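Local coordinates for putative TOXIN related protein (Parabacteroides distasonis ATCC 8503, PDB 3K0Y), which is of unknown function but combines a NigD-like N-terminal OB domain with a C-terminal beta-sandwich domain, at residues Met113-Gly118 / Leu201-Asp206; Asn145-Leu150 / Ser175-Lys180. All coordinates share one frame; numbering follows the deposited sequence.

Interaction 1: residues Met113-Gly118 / Leu201-Asp206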
HETATM    1  N   MSE A 113      -2.452   2.362  -8.926  1.00 43.56           N
HETATM    2  CA  MSE A 113      -2.764   2.787  -7.561  1.00 44.07           C
HETATM    3  C   MSE A 113      -4.161   2.315  -7.222  1.00 43.63           C
HETATM    4  O   MSE A 113      -5.078   2.604  -7.935  1.00 41.49           O
HETATM    5  CB  MSE A 113      -2.733   4.313  -7.456  1.00 44.17           C
HETATM    6  CG  MSE A 113      -2.739   4.730  -6.028  1.00 46.96           C
HETATM    7 SE   MSE A 113      -2.683   6.652  -5.636  0.75 43.31          SE
HETATM    8  CE  MSE A 113      -1.135   7.196  -6.529  1.00 43.14           C
ATOM      9  N   TRP A 114      -4.348   1.584  -6.123  1.00 43.58           N
ATOM     10  CA  TRP A 114      -5.696   1.136  -5.803  1.00 43.34           C
ATOM     11  C   TRP A 114      -5.908   0.912  -4.328  1.00 44.42           C
ATOM     12  O   TRP A 114      -4.957   0.625  -3.621  1.00 44.24           O
ATOM     13  CB  TRP A 114      -6.031  -0.132  -6.603  1.00 43.06           C
ATOM     14  CG  TRP A 114      -5.380  -1.383  -6.125  1.00 42.82           C
ATOM     15  CD1 TRP A 114      -5.947  -2.355  -5.361  1.00 40.02           C
ATOM     16  CD2 TRP A 114      -4.029  -1.789  -6.354  1.00 42.54           C
ATOM     17  NE1 TRP A 114      -5.053  -3.344  -5.121  1.00 42.57           N
ATOM     18  CE2 TRP A 114      -3.855  -3.019  -5.697  1.00 42.90           C
ATOM     19  CE3 TRP A 114      -2.959  -1.254  -7.076  1.00 45.32           C
ATOM     20  CZ2 TRP A 114      -2.666  -3.721  -5.742  1.00 42.44           C
ATOM     21  CZ3 TRP A 114      -1.749  -1.980  -7.114  1.00 42.96           C
ATOM     22  CH2 TRP A 114      -1.635  -3.188  -6.456  1.00 40.71           C
ATOM     23  N   ILE A 115      -7.162   1.021  -3.876  1.00 44.93           N
ATOM     24  CA  ILE A 115      -7.543   0.686  -2.518  1.00 45.91           C
ATOM     25  C   ILE A 115      -7.914  -0.783  -2.438  1.00 46.41           C
ATOM     26  O   ILE A 115      -8.668  -1.275  -3.267  1.00 47.49           O
ATOM     27  CB  ILE A 115      -8.718   1.551  -1.989  1.00 46.90           C
ATOM     28  CG1 ILE A 115      -8.287   3.026  -1.920  1.00 50.06           C
ATOM     29  CG2 ILE A 115      -9.097   1.099  -0.550  1.00 45.81           C
ATOM     30  CD1 ILE A 115      -9.444   3.972  -1.539  1.00 56.62           C
ATOM     31  N   GLY A 116      -7.329  -1.508  -1.488  1.00 45.71           N
ATOM     32  CA  GLY A 116      -7.627  -2.921  -1.310  1.00 44.61           C
ATOM     33  C   GLY A 116      -7.353  -3.308   0.136  1.00 45.17           C
ATOM     34  O   GLY A 116      -6.267  -2.997   0.683  1.00 45.88           O
ATOM     35  N   ASP A 117      -8.350  -3.945   0.754  1.00 44.40           N
ATOM     36  CA  ASP A 117      -8.309  -4.404   2.128  1.00 44.63           C
ATOM     37  C   ASP A 117      -7.845  -3.277   3.100  1.00 43.47           C
ATOM     38  O   ASP A 117      -7.081  -3.531   3.997  1.00 42.61           O
ATOM     39  CB  ASP A 117      -7.407  -5.659   2.243  1.00 44.59           C
ATOM     40  CG  ASP A 117      -7.433  -6.276   3.647  1.00 45.86           C
ATOM     41  OD1 ASP A 117      -8.541  -6.445   4.181  1.00 48.41           O
ATOM     42  OD2 ASP A 117      -6.364  -6.563   4.245  1.00 45.44           O
ATOM     43  N   GLY A 118      -8.331  -2.052   2.908  1.00 44.18           N
ATOM     44  CA  GLY A 118      -8.029  -0.894   3.811  1.00 43.70           C
ATOM     45  C   GLY A 118      -6.624  -0.296   3.618  1.00 43.15           C
ATOM     46  O   GLY A 118      -6.175   0.581   4.388  1.00 42.45           O
ATOM     47  N   LEU A 201      -9.575   8.342  -5.763  1.00 47.85           N
ATOM     48  CA  LEU A 201     -10.149   7.043  -5.532  1.00 49.01           C
ATOM     49  C   LEU A 201     -11.328   7.189  -4.567  1.00 50.14           C
ATOM     50  O   LEU A 201     -11.442   8.151  -3.819  1.00 49.95           O
ATOM     51  CB  LEU A 201      -9.113   6.067  -4.934  1.00 48.66           C
ATOM     52  CG  LEU A 201      -7.691   6.013  -5.498  1.00 50.55           C
ATOM     53  CD1 LEU A 201      -6.842   7.136  -4.900  1.00 51.59           C
ATOM     54  CD2 LEU A 201      -6.956   4.672  -5.174  1.00 52.95           C
ATOM     55  N   LYS A 202     -12.186   6.189  -4.582  1.00 50.68           N
ATOM     56  CA  LYS A 202     -13.317   6.109  -3.669  1.00 50.40           C
ATOM     57  C   LYS A 202     -12.824   5.346  -2.470  1.00 49.07           C
ATOM     58  O   LYS A 202     -12.156   4.348  -2.642  1.00 49.01           O
ATOM     59  CB  LYS A 202     -14.476   5.345  -4.329  1.00 49.89           C
ATOM     60  CG  LYS A 202     -15.073   6.029  -5.506  1.00 51.00           C
ATOM     61  CD  LYS A 202     -15.832   7.228  -5.063  1.00 54.04           C
ATOM     62  CE  LYS A 202     -16.639   7.876  -6.183  1.00 55.22           C
ATOM     63  NZ  LYS A 202     -16.956   9.320  -5.883  1.00 51.26           N
ATOM     64  N   TYR A 203     -13.183   5.808  -1.277  1.00 49.27           N
ATOM     65  CA  TYR A 203     -12.778   5.210   0.011  1.00 49.29           C
ATOM     66  C   TYR A 203     -13.932   5.180   1.037  1.00 50.36           C
ATOM     67  O   TYR A 203     -14.570   6.202   1.335  1.00 50.06           O
ATOM     68  CB  TYR A 203     -11.616   5.993   0.611  1.00 48.58           C
ATOM     69  CG  TYR A 203     -11.204   5.455   1.961  1.00 48.02           C
ATOM     70  CD1 TYR A 203     -10.581   4.205   2.077  1.00 48.40           C
ATOM     71  CD2 TYR A 203     -11.456   6.164   3.118  1.00 46.25           C
ATOM     72  CE1 TYR A 203     -10.219   3.679   3.316  1.00 46.46           C
ATOM     73  CE2 TYR A 203     -11.107   5.647   4.367  1.00 47.92           C
ATOM     74  CZ  TYR A 203     -10.472   4.409   4.449  1.00 47.03           C
ATOM     75  OH  TYR A 203     -10.140   3.892   5.677  1.00 47.97           O
ATOM     76  N   ASN A 204     -14.152   4.011   1.610  1.00 51.71           N
ATOM     77  CA  ASN A 204     -15.155   3.819   2.645  1.00 53.07           C
ATOM     78  C   ASN A 204     -14.438   3.102   3.782  1.00 54.26           C
ATOM     79  O   ASN A 204     -13.779   2.117   3.521  1.00 54.17           O
ATOM     80  CB  ASN A 204     -16.308   2.968   2.088  1.00 52.74           C
ATOM     81  CG  ASN A 204     -17.498   2.837   3.065  1.00 52.57           C
ATOM     82  OD1 ASN A 204     -17.319   2.579   4.250  1.00 49.84           O
ATOM     83  ND2 ASN A 204     -18.708   2.999   2.546  1.00 50.78           N
ATOM     84  N   SER A 205     -14.530   3.604   5.020  1.00 55.29           N
ATOM     85  CA  SER A 205     -13.875   2.933   6.154  1.00 57.05           C
ATOM     86  C   SER A 205     -14.383   1.506   6.391  1.00 58.22           C
ATOM     87  O   SER A 205     -13.707   0.697   7.006  1.00 57.53           O
ATOM     88  CB  SER A 205     -14.062   3.720   7.451  1.00 56.55           C
ATOM     89  OG  SER A 205     -13.495   4.994   7.337  1.00 57.88           O
ATOM     90  N   ASP A 206     -15.600   1.222   5.953  1.00 60.13           N
ATOM     91  CA  ASP A 206     -16.130  -0.136   6.019  1.00 62.32           C
ATOM     92  C   ASP A 206     -15.636  -0.988   4.823  1.00 63.49           C
ATOM     93  O   ASP A 206     -16.118  -0.815   3.719  1.00 63.83           O
ATOM     94  CB  ASP A 206     -17.667  -0.062   6.051  1.00 62.57           C
ATOM     95  CG  ASP A 206     -18.311  -1.381   6.381  1.00 62.77           C
ATOM     96  OD1 ASP A 206     -17.615  -2.303   6.820  1.00 64.16           O
ATOM     97  OD2 ASP A 206     -19.528  -1.489   6.205  1.00 65.68           O
TER
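The carbonyl O of Trp114, a residue whose CA lies 3.8 Å from Leu201 CD2, accepts a hydrogen bond from ND2 of Asn121, and the two residues Trp114 and Asn121 are also joined backbone to backbone. The indole of Trp114 is turned from the 201-206 segment; its NE1 is hydrogen-bonded to Asp31, and a bound nonaethylene glycol, probably from the crystallisation liquor, lies about 3 Å from this side chain. What reaches across instead is Ile115. Its CG1 sits beside the backbone N and anti to the carbonyl carbon (chi1 -64°), and chi2 of 174° stretches CD1 onward to the other strand. There CD1 comes within 3.0 Å of the carbonyl O of Lys202, a tight contact with no hydrogen bond in it, and lies 3.7 Å from Tyr203 CB. CD1 also meets the Tyr203 ring at its edge, near the ring plane, and the two side chains cross at about a right angle. Strands 113-116 and 201-203 run nearly parallel, at 14°, with their axes 7.6 Å apart and no hydrogen bond between them. They belong to different sheets: 195-203 is one of the two edge strands of the four-stranded one, while 113-116 hangs on 119-128 of the other, and apolar side chains meet between the two at this edge of the NigD-like beta sandwich. Leu201 fills the other half of the contact, its CD2 packing at 3.9 Å on Ile115 CG1 while CD1 faces the selenium of Met113, present as selenomethionine, at 4.3 Å. Further along the chain, Asn204 OD1 accepts from Asp206 N at 2.8 Å in an Asx turn, and Ser205 N, inside this turn, lies over one face of the Tyr203 ring, offset toward the rim.

Interaction 2: residues Asn145-Leu150 / Ser175-Lys180; sequences NDPYTL and SLPDTK
CG of Tyr148 sits beside its backbone N and anti to the carbonyl carbon (chi1 -59°); from the turn before the strand, the phenol ring reaches the 175-180 loop with its hydroxyl. Thr179 turns CG2 the same way, anti to its carbonyl carbon, and that methyl lies 3.5 Å from Tyr148 OH. The hydroxyl itself donates to the carbonyl O of Pro177 at 2.7 Å, the one hydrogen bond between the two segments. It does not lie in the plane of that carbonyl: the C=O...donor angle is 120° and the hydroxyl stands 55° out of the plane, while the oxygen it meets is near the plane of the phenol ring. The two side chains reach toward each other tip to tip. Beside this bond, two proline rings meet at about a right angle, Pro147 CB standing 3.6 Å from Pro177 CG, and the CD atom of Pro177 also touches Tyr148 CE1. Leu176 takes up the inner side. Its CD2 is 3.5 Å from the carbonyl O of Pro147, an oxygen that accepts a hydrogen bond from Gln140 NE2, and 4.1 Å from Leu150 CD2, with the two leucines crossing obliquely. The bend that presents Pro147 and Tyr148 is a type I beta turn from Asp146 to Thr149, closed by Thr149 N on Asp146 O at 3.2 Å; it leads into strand 149-155 of the NigD-like C-terminal beta sandwich. OG1 of Thr179 is hydrogen-bonded to Glu182 O, within the same connection. That loop joins strand 163-172 to strand 184-192, and so passes from one sheet to the other: Leu176 packs on Leu186 of 184-192 and on Tyr203 of 195-203, while backbone bonds from Tyr148 and Leu150 to Val187 pair the strand that follows the turn with 184-192.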
ATOM      1  N   ASN A 145      -8.205  19.938   7.955  1.00 40.65           N
ATOM      2  CA  ASN A 145      -9.145  20.601   7.012  1.00 40.40           C
ATOM      3  C   ASN A 145      -9.413  19.779   5.791  1.00 40.39           C
ATOM      4  O   ASN A 145     -10.371  20.007   5.092  1.00 40.30           O
ATOM      5  CB  ASN A 145      -8.642  21.992   6.610  1.00 40.34           C
ATOM      6  CG  ASN A 145      -8.601  22.941   7.763  1.00 37.75           C
ATOM      7  OD1 ASN A 145      -9.634  23.228   8.404  1.00 34.36           O
ATOM      8  ND2 ASN A 145      -7.410  23.422   8.070  1.00 33.53           N
ATOM      9  N   ASP A 146      -8.601  18.763   5.574  1.00 42.89           N
ATOM     10  CA  ASP A 146      -8.578  18.045   4.297  1.00 44.55           C
ATOM     11  C   ASP A 146      -8.077  16.634   4.594  1.00 44.03           C
ATOM     12  O   ASP A 146      -7.065  16.211   4.061  1.00 43.57           O
ATOM     13  CB  ASP A 146      -7.662  18.806   3.328  1.00 45.31           C
ATOM     14  CG  ASP A 146      -7.885  18.430   1.832  1.00 52.95           C
ATOM     15  OD1 ASP A 146      -8.747  17.518   1.485  1.00 57.23           O
ATOM     16  OD2 ASP A 146      -7.152  19.059   0.986  1.00 57.95           O
ATOM     17  N   PRO A 147      -8.788  15.900   5.462  1.00 44.17           N
ATOM     18  CA  PRO A 147      -8.250  14.605   5.933  1.00 45.08           C
ATOM     19  C   PRO A 147      -8.068  13.537   4.825  1.00 44.40           C
ATOM     20  O   PRO A 147      -7.152  12.700   4.911  1.00 44.78           O
ATOM     21  CB  PRO A 147      -9.267  14.156   6.988  1.00 45.06           C
ATOM     22  CG  PRO A 147     -10.504  14.923   6.700  1.00 44.72           C
ATOM     23  CD  PRO A 147     -10.117  16.189   6.028  1.00 45.03           C
ATOM     24  N   TYR A 148      -8.851  13.642   3.762  1.00 43.71           N
ATOM     25  CA  TYR A 148      -8.842  12.653   2.684  1.00 43.92           C
ATOM     26  C   TYR A 148      -8.002  13.058   1.501  1.00 43.52           C
ATOM     27  O   TYR A 148      -8.169  12.491   0.420  1.00 42.91           O
ATOM     28  CB  TYR A 148     -10.266  12.360   2.249  1.00 43.69           C
ATOM     29  CG  TYR A 148     -11.081  11.838   3.383  1.00 43.78           C
ATOM     30  CD1 TYR A 148     -10.778  10.611   3.952  1.00 43.67           C
ATOM     31  CD2 TYR A 148     -12.128  12.583   3.933  1.00 45.77           C
ATOM     32  CE1 TYR A 148     -11.513  10.109   5.014  1.00 46.02           C
ATOM     33  CE2 TYR A 148     -12.901  12.073   5.000  1.00 44.21           C
ATOM     34  CZ  TYR A 148     -12.576  10.844   5.529  1.00 44.66           C
ATOM     35  OH  TYR A 148     -13.269  10.298   6.564  1.00 43.92           O
ATOM     36  N   THR A 149      -7.118  14.036   1.701  1.00 43.12           N
ATOM     37  CA  THR A 149      -6.172  14.470   0.683  1.00 44.03           C
ATOM     38  C   THR A 149      -4.798  14.034   1.224  1.00 44.32           C
ATOM     39  O   THR A 149      -4.363  14.455   2.332  1.00 45.09           O
ATOM     40  CB  THR A 149      -6.189  16.009   0.381  1.00 43.72           C
ATOM     41  OG1 THR A 149      -7.464  16.427  -0.147  1.00 47.36           O
ATOM     42  CG2 THR A 149      -5.085  16.387  -0.634  1.00 43.37           C
ATOM     43  N   LEU A 150      -4.116  13.194   0.443  1.00 44.50           N
ATOM     44  CA  LEU A 150      -2.826  12.631   0.820  1.00 44.20           C
ATOM     45  C   LEU A 150      -1.762  12.944  -0.208  1.00 44.35           C
ATOM     46  O   LEU A 150      -2.077  13.291  -1.352  1.00 44.04           O
ATOM     47  CB  LEU A 150      -2.955  11.144   1.019  1.00 43.67           C
ATOM     48  CG  LEU A 150      -4.059  10.660   1.953  1.00 46.37           C
ATOM     49  CD1 LEU A 150      -4.359   9.157   1.674  1.00 49.73           C
ATOM     50  CD2 LEU A 150      -3.642  10.823   3.386  1.00 50.36           C
ATOM     51  N   SER A 175      -5.974   4.908   9.937  1.00 47.28           N
ATOM     52  CA  SER A 175      -5.837   6.145  10.698  1.00 46.72           C
ATOM     53  C   SER A 175      -6.602   7.303  10.062  1.00 46.80           C
ATOM     54  O   SER A 175      -6.588   8.394  10.615  1.00 47.66           O
ATOM     55  CB  SER A 175      -4.339   6.543  10.784  1.00 47.00           C
ATOM     56  OG  SER A 175      -3.854   6.970   9.507  1.00 47.17           O
ATOM     57  N   LEU A 176      -7.235   7.105   8.906  1.00 45.92           N
ATOM     58  CA  LEU A 176      -8.072   8.155   8.337  1.00 46.17           C
ATOM     59  C   LEU A 176      -9.366   8.236   9.160  1.00 45.89           C
ATOM     60  O   LEU A 176      -9.784   7.230   9.726  1.00 45.95           O
ATOM     61  CB  LEU A 176      -8.417   7.909   6.878  1.00 45.93           C
ATOM     62  CG  LEU A 176      -7.247   7.985   5.882  1.00 47.31           C
ATOM     63  CD1 LEU A 176      -7.774   7.590   4.492  1.00 42.20           C
ATOM     64  CD2 LEU A 176      -6.560   9.349   5.888  1.00 44.41           C
ATOM     65  N   PRO A 177      -9.984   9.432   9.239  1.00 45.05           N
ATOM     66  CA  PRO A 177     -11.219   9.495  10.032  1.00 45.48           C
ATOM     67  C   PRO A 177     -12.290   8.565   9.482  1.00 45.99           C
ATOM     68  O   PRO A 177     -12.388   8.335   8.248  1.00 44.53           O
ATOM     69  CB  PRO A 177     -11.639  10.984   9.979  1.00 45.56           C
ATOM     70  CG  PRO A 177     -10.487  11.758   9.324  1.00 44.88           C
ATOM     71  CD  PRO A 177      -9.692  10.689   8.530  1.00 45.05           C
ATOM     72  N   ASP A 178     -13.076   8.003  10.397  1.00 47.38           N
ATOM     73  CA  ASP A 178     -14.129   7.063  10.018  1.00 48.32           C
ATOM     74  C   ASP A 178     -15.070   7.765   9.050  1.00 48.12           C
ATOM     75  O   ASP A 178     -15.442   8.886   9.278  1.00 46.63           O
ATOM     76  CB  ASP A 178     -14.891   6.542  11.228  1.00 48.95           C
ATOM     77  CG  ASP A 178     -15.634   5.235  10.923  1.00 53.07           C
ATOM     78  OD1 ASP A 178     -16.413   5.186   9.944  1.00 57.16           O
ATOM     79  OD2 ASP A 178     -15.417   4.242  11.641  1.00 59.21           O
ATOM     80  N   THR A 179     -15.393   7.122   7.939  1.00 48.68           N
ATOM     81  CA  THR A 179     -16.317   7.714   6.980  1.00 49.91           C
ATOM     82  C   THR A 179     -17.738   7.354   7.373  1.00 51.43           C
ATOM     83  O   THR A 179     -18.661   7.665   6.647  1.00 51.09           O
ATOM     84  CB  THR A 179     -16.087   7.216   5.545  1.00 48.89           C
ATOM     85  OG1 THR A 179     -16.497   5.849   5.458  1.00 48.55           O
ATOM     86  CG2 THR A 179     -14.638   7.374   5.133  1.00 48.88           C
ATOM     87  N   LYS A 180     -17.879   6.732   8.547  1.00 53.85           N
ATOM     88  CA  LYS A 180     -19.088   6.045   8.977  1.00 55.51           C
ATOM     89  C   LYS A 180     -19.097   4.819   8.069  1.00 56.47           C
ATOM     90  O   LYS A 180     -18.055   4.135   7.983  1.00 57.75           O
ATOM     91  CB  LYS A 180     -20.317   6.941   8.864  1.00 55.75           C
ATOM     92  CG  LYS A 180     -20.106   8.403   9.328  1.00 57.09           C
ATOM     93  CD  LYS A 180     -19.278   8.558  10.592  1.00 58.27           C
ATOM     94  CE  LYS A 180     -19.215  10.016  11.063  1.00 59.54           C
ATOM     95  NZ  LYS A 180     -20.121  10.310  12.210  1.00 60.09           N
TER

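How the interactions relate
Interactions 1 and 2 lie 12 Å apart, centre to centre, on the same side of the chain's centre, and along the sequence both segments of interaction 2 fall between those of interaction 1. They touch directly: Ser205 OG is 2.9 Å from Thr179 N, a probable hydrogen bond. The same Ser205 OG packs, without a bond, 3.6 Å from Pro177 O, the carbonyl taken by Tyr148. Tyr203 of interaction 1 also packs against Leu176 and Thr179, and Leu186 of strand 184-192 is touched by side chains from both. The two therefore share the four-stranded sheet of the sandwich. Neither contact can be tied to an active site.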